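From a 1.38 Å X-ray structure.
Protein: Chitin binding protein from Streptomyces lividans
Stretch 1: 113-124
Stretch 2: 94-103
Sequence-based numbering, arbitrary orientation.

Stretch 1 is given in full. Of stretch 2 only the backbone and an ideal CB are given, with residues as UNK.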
# COMPACT_ATOMS: atom_id res chain seq x y z
N ARG A 113 10.18 -26.86 7.30
CA ARG A 113 10.50 -25.94 8.40
C ARG A 113 11.44 -26.51 9.44
O ARG A 113 12.28 -25.80 9.97
CB ARG A 113 9.22 -25.42 9.03
CG ARG A 113 8.44 -24.47 8.12
CD ARG A 113 6.97 -24.43 8.55
NE ARG A 113 6.19 -23.52 7.73
CZ ARG A 113 5.77 -23.75 6.48
NH1 ARG A 113 6.07 -24.85 5.82
NH2 ARG A 113 5.09 -22.80 5.87
N SER A 114 11.32 -27.79 9.74
CA SER A 114 12.19 -28.43 10.75
C SER A 114 13.66 -28.44 10.34
O SER A 114 14.55 -28.58 11.17
CB SER A 114 11.73 -29.87 10.98
OG SER A 114 11.58 -30.63 9.77
N ASP A 115 13.93 -28.27 9.03
CA ASP A 115 15.32 -28.18 8.54
C ASP A 115 15.93 -26.81 8.66
O ASP A 115 17.14 -26.70 8.56
CB ASP A 115 15.36 -28.58 7.08
CG ASP A 115 14.88 -30.01 6.86
OD1 ASP A 115 15.42 -30.88 7.59
OD2 ASP A 115 13.94 -30.25 6.01
N LEU A 116 15.11 -25.81 8.87
CA LEU A 116 15.50 -24.42 8.78
C LEU A 116 15.65 -23.77 10.13
O LEU A 116 14.88 -24.06 11.08
CB LEU A 116 14.49 -23.64 7.96
CG LEU A 116 14.48 -23.89 6.46
CD1 LEU A 116 13.15 -23.44 5.81
CD2 LEU A 116 15.69 -23.23 5.79
N ASN A 117 16.62 -22.88 10.27
CA ASN A 117 16.60 -21.93 11.35
C ASN A 117 15.55 -20.90 11.00
O ASN A 117 15.72 -20.12 10.02
CB ASN A 117 17.99 -21.34 11.51
CG ASN A 117 18.06 -20.28 12.59
OD1 ASN A 117 17.06 -19.81 13.11
ND2 ASN A 117 19.28 -19.93 12.94
N LEU A 118 14.41 -20.85 11.71
CA LEU A 118 13.33 -20.04 11.29
C LEU A 118 13.42 -18.55 11.69
O LEU A 118 12.54 -17.77 11.26
CB LEU A 118 12.03 -20.65 11.76
CG LEU A 118 11.70 -22.02 11.16
CD1 LEU A 118 10.44 -22.49 11.88
CD2 LEU A 118 11.49 -21.96 9.69
N THR A 119 14.51 -18.14 12.34
CA THR A 119 14.84 -16.71 12.45
C THR A 119 15.76 -16.40 11.24
O THR A 119 16.88 -16.89 11.22
CB THR A 119 15.57 -16.39 13.76
OG1 THR A 119 14.67 -16.64 14.85
CG2 THR A 119 16.04 -14.90 13.85
N PRO A 120 15.32 -15.50 10.37
CA PRO A 120 16.16 -15.19 9.21
C PRO A 120 17.51 -14.61 9.61
O PRO A 120 17.63 -13.87 10.60
CB PRO A 120 15.39 -14.15 8.44
CG PRO A 120 14.26 -13.74 9.26
CD PRO A 120 14.06 -14.76 10.33
N PHE A 121 18.55 -14.96 8.89
CA PHE A 121 19.86 -14.40 9.18
C PHE A 121 20.05 -13.00 8.60
O PHE A 121 21.01 -12.31 8.96
CB PHE A 121 20.97 -15.33 8.78
CG PHE A 121 21.14 -15.54 7.28
CD1 PHE A 121 21.89 -14.67 6.50
CD2 PHE A 121 20.52 -16.62 6.64
CE1 PHE A 121 22.03 -14.85 5.17
CE2 PHE A 121 20.69 -16.81 5.27
CZ PHE A 121 21.41 -15.91 4.55
N PHE A 122 19.19 -12.60 7.68
CA PHE A 122 19.27 -11.30 7.02
C PHE A 122 17.87 -10.94 6.62
O PHE A 122 17.17 -11.75 6.00
CB PHE A 122 20.20 -11.42 5.80
CG PHE A 122 20.33 -10.18 4.97
CD1 PHE A 122 20.41 -8.93 5.52
CD2 PHE A 122 20.49 -10.32 3.58
CE1 PHE A 122 20.59 -7.81 4.69
CE2 PHE A 122 20.65 -9.21 2.76
CZ PHE A 122 20.71 -7.96 3.33
N THR A 123 17.45 -9.72 6.98
CA THR A 123 16.12 -9.20 6.63
C THR A 123 16.28 -7.82 6.06
O THR A 123 17.03 -7.04 6.66
CB THR A 123 15.22 -9.11 7.90
OG1 THR A 123 15.10 -10.41 8.51
CG2 THR A 123 13.83 -8.59 7.59
N VAL A 124 15.52 -7.51 5.00
CA VAL A 124 15.50 -6.14 4.43
C VAL A 124 14.07 -5.65 4.38
O VAL A 124 13.31 -6.02 3.47
CB VAL A 124 16.16 -6.14 3.07
CG1 VAL A 124 16.25 -4.75 2.51
CG2 VAL A 124 17.57 -6.71 3.16
N UNK A 94 7.12 -5.55 0.47
CA UNK A 94 7.12 -5.46 1.91
C UNK A 94 8.52 -5.75 2.42
O UNK A 94 9.11 -4.88 3.07
CB UNK A 94 6.10 -6.42 2.52
N UNK A 95 9.10 -6.91 2.15
CA UNK A 95 10.44 -7.23 2.63
C UNK A 95 11.07 -8.40 1.88
O UNK A 95 10.43 -9.06 1.05
CB UNK A 95 10.39 -7.55 4.13
N UNK A 96 12.35 -8.55 2.15
CA UNK A 96 13.14 -9.73 1.76
C UNK A 96 13.65 -10.39 3.01
O UNK A 96 14.19 -9.67 3.88
CB UNK A 96 14.30 -9.36 0.83
N UNK A 97 13.55 -11.70 3.11
CA UNK A 97 14.07 -12.43 4.27
C UNK A 97 14.86 -13.60 3.77
O UNK A 97 14.46 -14.24 2.77
CB UNK A 97 12.95 -12.89 5.20
N UNK A 98 15.95 -13.92 4.43
CA UNK A 98 16.83 -15.00 4.03
C UNK A 98 17.06 -15.92 5.22
O UNK A 98 17.39 -15.44 6.31
CB UNK A 98 18.16 -14.46 3.49
N UNK A 99 16.87 -17.22 5.02
CA UNK A 99 16.90 -18.25 6.06
C UNK A 99 17.96 -19.26 5.66
O UNK A 99 18.22 -19.44 4.47
CB UNK A 99 15.54 -18.92 6.24
N UNK A 100 18.58 -19.94 6.62
CA UNK A 100 19.50 -20.99 6.34
C UNK A 100 19.07 -22.29 7.08
O UNK A 100 18.43 -22.21 8.15
CB UNK A 100 20.91 -20.56 6.74
N UNK A 101 19.46 -23.42 6.59
CA UNK A 101 19.30 -24.69 7.27
C UNK A 101 20.17 -24.76 8.52
O UNK A 101 21.13 -24.02 8.70
CB UNK A 101 19.64 -25.84 6.32
N UNK A 102 19.77 -25.68 9.41
CA UNK A 102 20.48 -25.92 10.67
C UNK A 102 21.47 -27.05 10.52
O UNK A 102 21.31 -27.92 9.69
CB UNK A 102 19.50 -26.23 11.80
N UNK A 103 22.53 -27.05 11.34
CA UNK A 103 23.36 -28.27 11.37
C UNK A 103 22.56 -29.53 11.59
O UNK A 103 21.67 -29.55 12.41
CB UNK A 103 24.42 -28.16 12.47

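At 94 the ideal CB has nothing of stretch 1 within 5.5 Å, so almost any side chain would suit; it is Thr 94. At 95 the CB points sideways, 3.4 Å from Val 124 O. A small or polar residue fits; Asp 95 is found.

Position 96 pairs with Val 124 in antiparallel register, with hydrogen bonds from 96 N to Val 124 O (3.0 Å) and from Val 124 N to 96 O (2.8 Å). The ideal CB lies 4.3 Å from Val 124 CB, which favours an apolar, branched or aromatic side chain. Phe 96 keeps that CB-CB contact.

Position 97 faces the other way, with Pro 120 CB 4.2 Å from its ideal CB. A long aliphatic stem, Thr or Val would suit. Lys 97 lays CG 4.0 Å from Thr 123 CG2, then leads away, its NZ forming a salt bridge with Asp 95 OD2 (3.2 Å).

At 98 the backbone is held by 98 N to Phe 122 O and Phe 121 N to 98 O, both 2.9 Å. The ideal CB sits 3.7 Å from Phe 121 CZ, and the Phe 122 ring shares its face, so a flat or large apolar group is expected. Tyr 98 places CB over the Phe 121 ring, and its own ring lies at 15° to that of Phe 122, slid apart with centroids 5.3 Å apart.

The CB at 99 points away overall, yet Asn 117 O and Leu 116 CD2 lie within 5 Å. Leu, Met or an aromatic could reach back along this loop. Tyr 99 does so: Pro 120 CB covers one ring face, while Leu 118 O meets the edge at CE2 (3.4 Å).

Position 100 accepts Asn 117 N at its O (2.9 Å), and its CB is 4.0 Å from Phe 121 CD2; a compact apolar residue suits, and Val 100 packs there.

At 101 the ideal CB is 3.5 Å from Asp 115 O. Thr, Val or Ser is plausible; Thr 101 sets CG2 3.9 Å from Leu 116 CD2.

Position 102 donates N to Asp 115 O (2.9 Å). Carbonyls of Ser 114 and Leu 116 invite a long donor. Lys 102 gives a weak hydrogen bond from NZ to Ser 114 O (3.0 Å), and a water bridges NZ to Leu 116 O. At 103 the ideal CB has nothing of stretch 1 within 5.5 Å, so contact imposes no choice; phi of -51° also admits proline, and Pro 103 is there.

Stretch 2 (94-103) TDFKYYVTKP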
# COMPACT_ATOMS: atom_id res chain seq x y z
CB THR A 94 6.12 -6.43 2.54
OG1 THR A 94 4.82 -6.07 2.08
CG2 THR A 94 6.14 -6.40 4.06
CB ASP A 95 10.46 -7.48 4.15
CG ASP A 95 9.87 -8.75 4.55
OD1 ASP A 95 9.30 -9.47 3.77
OD2 ASP A 95 10.01 -9.07 5.76
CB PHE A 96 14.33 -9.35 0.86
CG PHE A 96 13.93 -8.70 -0.45
CD1 PHE A 96 13.64 -9.46 -1.58
CD2 PHE A 96 13.76 -7.34 -0.55
CE1 PHE A 96 13.25 -8.88 -2.78
CE2 PHE A 96 13.39 -6.76 -1.73
CZ PHE A 96 13.11 -7.53 -2.84
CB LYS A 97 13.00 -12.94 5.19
CG LYS A 97 12.21 -11.84 5.87
CD LYS A 97 11.10 -12.41 6.70
CE LYS A 97 10.53 -11.35 7.62
NZ LYS A 97 9.08 -11.45 7.61
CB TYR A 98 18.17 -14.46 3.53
CG TYR A 98 18.05 -13.57 2.36
CD1 TYR A 98 17.81 -12.18 2.54
CD2 TYR A 98 18.17 -14.03 1.05
CE1 TYR A 98 17.68 -11.32 1.46
CE2 TYR A 98 18.05 -13.18 -0.05
CZ TYR A 98 17.83 -11.84 0.15
OH TYR A 98 17.70 -10.98 -0.92
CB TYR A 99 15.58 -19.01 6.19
CG TYR A 99 14.34 -18.15 6.44
CD1 TYR A 99 13.71 -17.49 5.43
CD2 TYR A 99 13.86 -17.99 7.71
CE1 TYR A 99 12.58 -16.74 5.68
CE2 TYR A 99 12.69 -17.23 7.95
CZ TYR A 99 12.09 -16.63 6.94
OH TYR A 99 10.95 -15.83 7.07
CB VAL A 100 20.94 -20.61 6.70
CG1 VAL A 100 21.09 -20.45 8.19
CG2 VAL A 100 21.96 -21.56 6.11
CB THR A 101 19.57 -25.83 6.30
OG1 THR A 101 20.77 -25.56 5.56
CG2 THR A 101 18.38 -26.02 5.35
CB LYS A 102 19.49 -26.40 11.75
CG LYS A 102 18.52 -25.32 12.14
CD LYS A 102 17.53 -25.79 13.20
CE LYS A 102 16.59 -26.80 12.67
NZ LYS A 102 15.26 -26.71 13.36
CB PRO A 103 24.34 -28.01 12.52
CG PRO A 103 24.39 -26.54 12.61
CD PRO A 103 22.94 -26.13 12.38
O HOH W 1 17.86 -18.64 9.18
O HOH W 2 12.88 -25.17 12.85
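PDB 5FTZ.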